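Local coordinates for protein colicin B (Escherichia coli, PDB 1RH1) that kills Escherichia coli and closely related bacteria by forming channels that depolarize the cytoplasmic membrane and dissipate cellular energy, at residues E256-T260 / A300-K305; P115-R119 / F308-K312. The contacts are given in a common frame with arbitrary orientation. Residues are numbered along the deposited sequence.

Interaction 1 of 2, residues E256-T260 / A300-K305; sequences EAGYT and AENNAK
A helix can receive a passing loop through one buried carboxylate, as segments 256-260 and 300-305 illustrate. The loop is extended through Gly258 (phi/psi -67/164°), bends at Tyr259 (-106/-15°) and is extended again at Thr260 (-120/134°). It comes nearest the helix at Tyr259 and Glu301, whose CA atoms lie 5.8 Å apart. Glu301, with chi1 and chi2 both m, curls its carboxylate over the loop backbone: OE2 accepts a hydrogen bond from Tyr259 N at 2.9 Å, while OE1 takes weak ones from Tyr259 N (3.4 Å), Thr260 N (3.5 Å) and Thr260 OG1 (3.2 Å). Strand 260-262 pairs in parallel with strand 20-22 of the TonB box, whose Val20 and Trp22 between them touch Thr260, Ala300 and Ala304. Over the Tyr259 ring (chi1 m), Lys305 CA lies 3.9 Å from the centroid in a CH-pi contact, and Tyr259 CB meets Ala304 CB at 3.6 Å. Lys305 NZ forms a salt bridge with Glu256 OE2 at 3.5 Å, although the stronger partner of Glu256 is Arg119.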
loop_
_atom_site.group_PDB
_atom_site.type_symbol
_atom_site.label_atom_id
_atom_site.label_comp_id
_atom_site.label_asym_id
_atom_site.label_seq_id
_atom_site.Cartn_x
_atom_site.Cartn_y
_atom_site.Cartn_z
ATOM N N GLU A 256 -10.405 9.567 2.955
ATOM C CA GLU A 256 -9.368 8.569 2.884
ATOM C C GLU A 256 -8.495 8.725 4.114
ATOM O O GLU A 256 -8.268 9.848 4.582
ATOM C CB GLU A 256 -8.546 8.790 1.645
ATOM C CG GLU A 256 -7.364 7.847 1.558
ATOM C CD GLU A 256 -6.519 7.968 0.309
ATOM O OE1 GLU A 256 -5.713 7.075 0.105
ATOM O OE2 GLU A 256 -6.630 8.925 -0.454
ATOM N N ALA A 257 -7.983 7.597 4.619
ATOM C CA ALA A 257 -7.109 7.607 5.783
ATOM C C ALA A 257 -5.717 8.124 5.461
ATOM O O ALA A 257 -5.359 8.240 4.282
ATOM C CB ALA A 257 -6.957 6.211 6.359
ATOM N N GLY A 258 -4.954 8.426 6.529
ATOM C CA GLY A 258 -3.617 8.954 6.406
ATOM C C GLY A 258 -2.618 7.985 5.806
ATOM O O GLY A 258 -2.833 6.786 5.714
ATOM N N TYR A 259 -1.492 8.536 5.376
ATOM C CA TYR A 259 -0.395 7.767 4.831
ATOM C C TYR A 259 0.806 7.626 5.768
ATOM O O TYR A 259 1.663 6.773 5.507
ATOM C CB TYR A 259 0.058 8.398 3.545
ATOM C CG TYR A 259 -0.917 8.232 2.410
ATOM C CD1 TYR A 259 -0.631 7.295 1.418
ATOM C CD2 TYR A 259 -2.052 9.045 2.325
ATOM C CE1 TYR A 259 -1.470 7.172 0.318
ATOM C CE2 TYR A 259 -2.905 8.926 1.223
ATOM C CZ TYR A 259 -2.594 7.992 0.224
ATOM O OH TYR A 259 -3.365 7.935 -0.915
ATOM N N THR A 260 0.939 8.421 6.843
ATOM C CA THR A 260 2.052 8.269 7.781
ATOM C C THR A 260 1.648 7.966 9.225
ATOM O O THR A 260 0.729 8.601 9.738
ATOM C CB THR A 260 2.963 9.528 7.839
ATOM O OG1 THR A 260 2.068 10.604 8.036
ATOM C CG2 THR A 260 3.790 9.822 6.616
ATOM N N ALA A 300 5.076 15.246 4.780
ATOM C CA ALA A 300 5.360 13.818 4.812
ATOM C C ALA A 300 4.172 13.042 4.236
ATOM O O ALA A 300 4.333 12.055 3.512
ATOM C CB ALA A 300 5.600 13.384 6.250
ATOM N N GLU A 301 2.984 13.587 4.552
ATOM C CA GLU A 301 1.711 13.106 4.078
ATOM C C GLU A 301 1.517 13.298 2.597
ATOM O O GLU A 301 1.297 12.329 1.864
ATOM C CB GLU A 301 0.574 13.813 4.750
ATOM C CG GLU A 301 0.214 13.226 6.083
ATOM C CD GLU A 301 -0.442 11.859 6.044
ATOM O OE1 GLU A 301 -0.838 11.402 7.116
ATOM O OE2 GLU A 301 -0.579 11.259 4.972
ATOM N N ASN A 302 1.622 14.584 2.210
ATOM C CA ASN A 302 1.495 15.041 0.847
ATOM C C ASN A 302 2.456 14.290 -0.027
ATOM O O ASN A 302 2.058 13.843 -1.095
ATOM C CB ASN A 302 1.803 16.500 0.748
ATOM C CG ASN A 302 0.699 17.413 1.273
ATOM O OD1 ASN A 302 -0.355 16.973 1.746
ATOM N ND2 ASN A 302 0.934 18.729 1.209
ATOM N N ASN A 303 3.690 14.074 0.423
ATOM C CA ASN A 303 4.643 13.305 -0.351
ATOM C C ASN A 303 4.333 11.828 -0.425
ATOM O O ASN A 303 4.486 11.278 -1.507
ATOM C CB ASN A 303 6.038 13.448 0.210
ATOM C CG ASN A 303 6.723 14.778 -0.071
ATOM O OD1 ASN A 303 7.830 14.947 0.429
ATOM N ND2 ASN A 303 6.173 15.741 -0.833
ATOM N N ALA A 304 3.912 11.159 0.666
ATOM C CA ALA A 304 3.560 9.737 0.662
ATOM C C ALA A 304 2.349 9.434 -0.217
ATOM O O ALA A 304 2.256 8.368 -0.835
ATOM C CB ALA A 304 3.229 9.290 2.046
ATOM N N LYS A 305 1.429 10.413 -0.285
ATOM C CA LYS A 305 0.248 10.356 -1.121
ATOM C C LYS A 305 0.543 10.375 -2.627
ATOM O O LYS A 305 0.137 9.475 -3.370
ATOM C CB LYS A 305 -0.640 11.518 -0.725
ATOM C CG LYS A 305 -1.887 11.559 -1.567
ATOM C CD LYS A 305 -3.019 11.955 -0.679
ATOM C CE LYS A 305 -4.302 12.047 -1.479
ATOM N NZ LYS A 305 -5.413 12.255 -0.560
#

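Interaction 2 of 2, residues P115-R119 / F308-K312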
loop_
_atom_site.group_PDB
_atom_site.type_symbol
_atom_site.label_atom_id
_atom_site.label_comp_id
_atom_site.label_asym_id
_atom_site.label_seq_id
_atom_site.Cartn_x
_atom_site.Cartn_y
_atom_site.Cartn_z
ATOM N N PRO A 115 -12.646 5.261 -0.550
ATOM C CA PRO A 115 -12.045 6.410 -1.233
ATOM C C PRO A 115 -10.882 6.018 -2.162
ATOM O O PRO A 115 -10.791 6.375 -3.349
ATOM C CB PRO A 115 -11.660 7.269 -0.080
ATOM C CG PRO A 115 -12.696 6.965 0.953
ATOM C CD PRO A 115 -12.663 5.472 0.887
ATOM N N GLU A 116 -9.999 5.213 -1.571
ATOM C CA GLU A 116 -8.886 4.674 -2.308
ATOM C C GLU A 116 -8.782 3.193 -1.966
ATOM O O GLU A 116 -8.493 2.784 -0.834
ATOM C CB GLU A 116 -7.624 5.380 -1.919
ATOM C CG GLU A 116 -6.508 5.193 -2.915
ATOM C CD GLU A 116 -6.709 5.862 -4.273
ATOM O OE1 GLU A 116 -7.378 6.904 -4.388
ATOM O OE2 GLU A 116 -6.158 5.326 -5.235
ATOM N N PRO A 117 -9.040 2.351 -2.963
ATOM C CA PRO A 117 -8.913 0.916 -2.880
ATOM C C PRO A 117 -7.535 0.454 -2.463
ATOM O O PRO A 117 -6.505 0.881 -2.985
ATOM C CB PRO A 117 -9.313 0.459 -4.253
ATOM C CG PRO A 117 -8.862 1.595 -5.133
ATOM C CD PRO A 117 -9.410 2.745 -4.318
ATOM N N SER A 118 -7.665 -0.473 -1.523
ATOM C CA SER A 118 -6.654 -1.216 -0.784
ATOM C C SER A 118 -6.053 -0.381 0.330
ATOM O O SER A 118 -4.941 -0.637 0.808
ATOM C CB SER A 118 -5.528 -1.702 -1.700
ATOM O OG SER A 118 -4.543 -0.697 -1.891
ATOM N N ARG A 119 -6.827 0.633 0.712
ATOM C CA ARG A 119 -6.416 1.558 1.724
ATOM C C ARG A 119 -7.617 1.888 2.565
ATOM O O ARG A 119 -8.705 2.104 2.016
ATOM C CB ARG A 119 -5.884 2.814 1.091
ATOM C CG ARG A 119 -4.389 2.695 0.885
ATOM C CD ARG A 119 -3.718 4.029 0.574
ATOM N NE ARG A 119 -4.094 5.004 1.577
ATOM C CZ ARG A 119 -3.415 5.218 2.696
ATOM N NH1 ARG A 119 -2.294 4.567 3.014
ATOM N NH2 ARG A 119 -3.960 6.070 3.541
ATOM N N PHE A 308 2.424 7.378 -3.969
ATOM C CA PHE A 308 1.554 6.213 -4.036
ATOM C C PHE A 308 0.732 6.290 -5.309
ATOM O O PHE A 308 0.538 5.297 -6.005
ATOM C CB PHE A 308 0.640 6.200 -2.832
ATOM C CG PHE A 308 -0.498 5.194 -2.907
ATOM C CD1 PHE A 308 -0.249 3.837 -2.722
ATOM C CD2 PHE A 308 -1.788 5.640 -3.148
ATOM C CE1 PHE A 308 -1.291 2.920 -2.777
ATOM C CE2 PHE A 308 -2.827 4.715 -3.204
ATOM C CZ PHE A 308 -2.584 3.357 -3.018
ATOM N N ARG A 309 0.246 7.511 -5.550
ATOM C CA ARG A 309 -0.519 7.886 -6.719
ATOM C C ARG A 309 0.266 7.641 -7.992
ATOM O O ARG A 309 -0.275 7.182 -8.996
ATOM C CB ARG A 309 -0.882 9.361 -6.575
ATOM C CG ARG A 309 -1.513 10.108 -7.745
ATOM C CD ARG A 309 -2.728 9.402 -8.350
ATOM N NE ARG A 309 -3.840 9.197 -7.432
ATOM C CZ ARG A 309 -5.108 9.429 -7.810
ATOM N NH1 ARG A 309 -5.418 9.866 -9.036
ATOM N NH2 ARG A 309 -6.103 9.171 -6.966
ATOM N N VAL A 310 1.555 7.945 -7.960
ATOM C CA VAL A 310 2.355 7.760 -9.139
ATOM C C VAL A 310 2.615 6.283 -9.344
ATOM O O VAL A 310 2.416 5.804 -10.453
ATOM C CB VAL A 310 3.620 8.609 -8.941
ATOM C CG1 VAL A 310 4.769 8.214 -9.847
ATOM C CG2 VAL A 310 3.224 10.036 -9.295
ATOM N N LYS A 311 2.965 5.517 -8.311
ATOM C CA LYS A 311 3.264 4.101 -8.445
ATOM C C LYS A 311 2.042 3.365 -8.932
ATOM O O LYS A 311 2.165 2.492 -9.780
ATOM C CB LYS A 311 3.716 3.564 -7.086
ATOM C CG LYS A 311 4.038 2.071 -6.967
ATOM C CD LYS A 311 4.516 1.661 -5.561
ATOM C CE LYS A 311 3.444 1.921 -4.481
ATOM N NZ LYS A 311 3.968 1.857 -3.121
ATOM N N LYS A 312 0.868 3.784 -8.463
ATOM C CA LYS A 312 -0.380 3.130 -8.796
ATOM C C LYS A 312 -0.677 3.172 -10.282
ATOM O O LYS A 312 -0.869 2.106 -10.875
ATOM C CB LYS A 312 -1.529 3.779 -8.062
ATOM C CG LYS A 312 -2.603 2.806 -7.587
ATOM C CD LYS A 312 -3.986 3.165 -8.092
ATOM C CE LYS A 312 -4.294 4.635 -7.848
ATOM N NZ LYS A 312 -5.600 5.009 -8.356
#
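Where a loop faces a helix across a wide backbone gap, long side chains must do the joining, and here the nearest CA atoms, those of Glu116 and Arg309, are still 10.0 Å apart. Glu116 carries most of the polar traffic. With chi1 t and chi2 p, it directs its carboxylate between two bases three residues apart, nearly one helical turn: OE2 is 3.2 Å from Lys312 NZ, a salt bridge that includes a weak hydrogen bond from the lysine, and OE1 faces the edge of the Arg309 guanidinium, 3.7 Å from NH2, a long salt bridge. The three residues thus form a network in which one acid serves two bases.

Residues 116-119 make a type II beta turn in the loop between helix 99-110 and strand 121-128, closed by a weak hydrogen bond from Arg119 N to Glu116 O at 3.1 Å. Ser118 holds the positive phi (78°) allowed at the third position of such a turn; its OG donates to Pro117 O at 2.7 Å, and its O has a weak hydrogen bond with OG1 of Thr18, in the TonB box. On the helix, Lys312 N donates to Phe308 O at 2.9 Å.

The ring of Phe308 makes the apolar part of the contact. Arg119 CD lies over its face, 4.2 Å from the centroid, in a CH-pi contact, whereas Glu116 CG approaches the edge, 3.7 Å from Phe308 CE2. NE and NH2 of Arg119 are satisfied by residues 256-258: NE forms a salt bridge with Glu256, and NH2 donates to Gly258 O and, weakly, to Ala257 O. Its guanidinium also makes a cation-pi contact with Tyr259.

Both contacts rest on the same long helix, 291-340, which runs from the N-terminal part of colicin B toward its pore-forming helical domain; their centres are about 11 Å apart. Along the chain, the 256-260 / 300-305 pair is nested inside the much larger loop closed by 115-119 / 308-312. Two loops of the N-terminal part, one following helix 99-110 and the other following strand 252-256, therefore meet successive turns of one helix. They also meet each other, chiefly through Arg119. The two contacts adjoin, so both loops are joined to the same part of helix 291-340, which is consistent with a defined orientation of the helix where it leaves the N-terminal part.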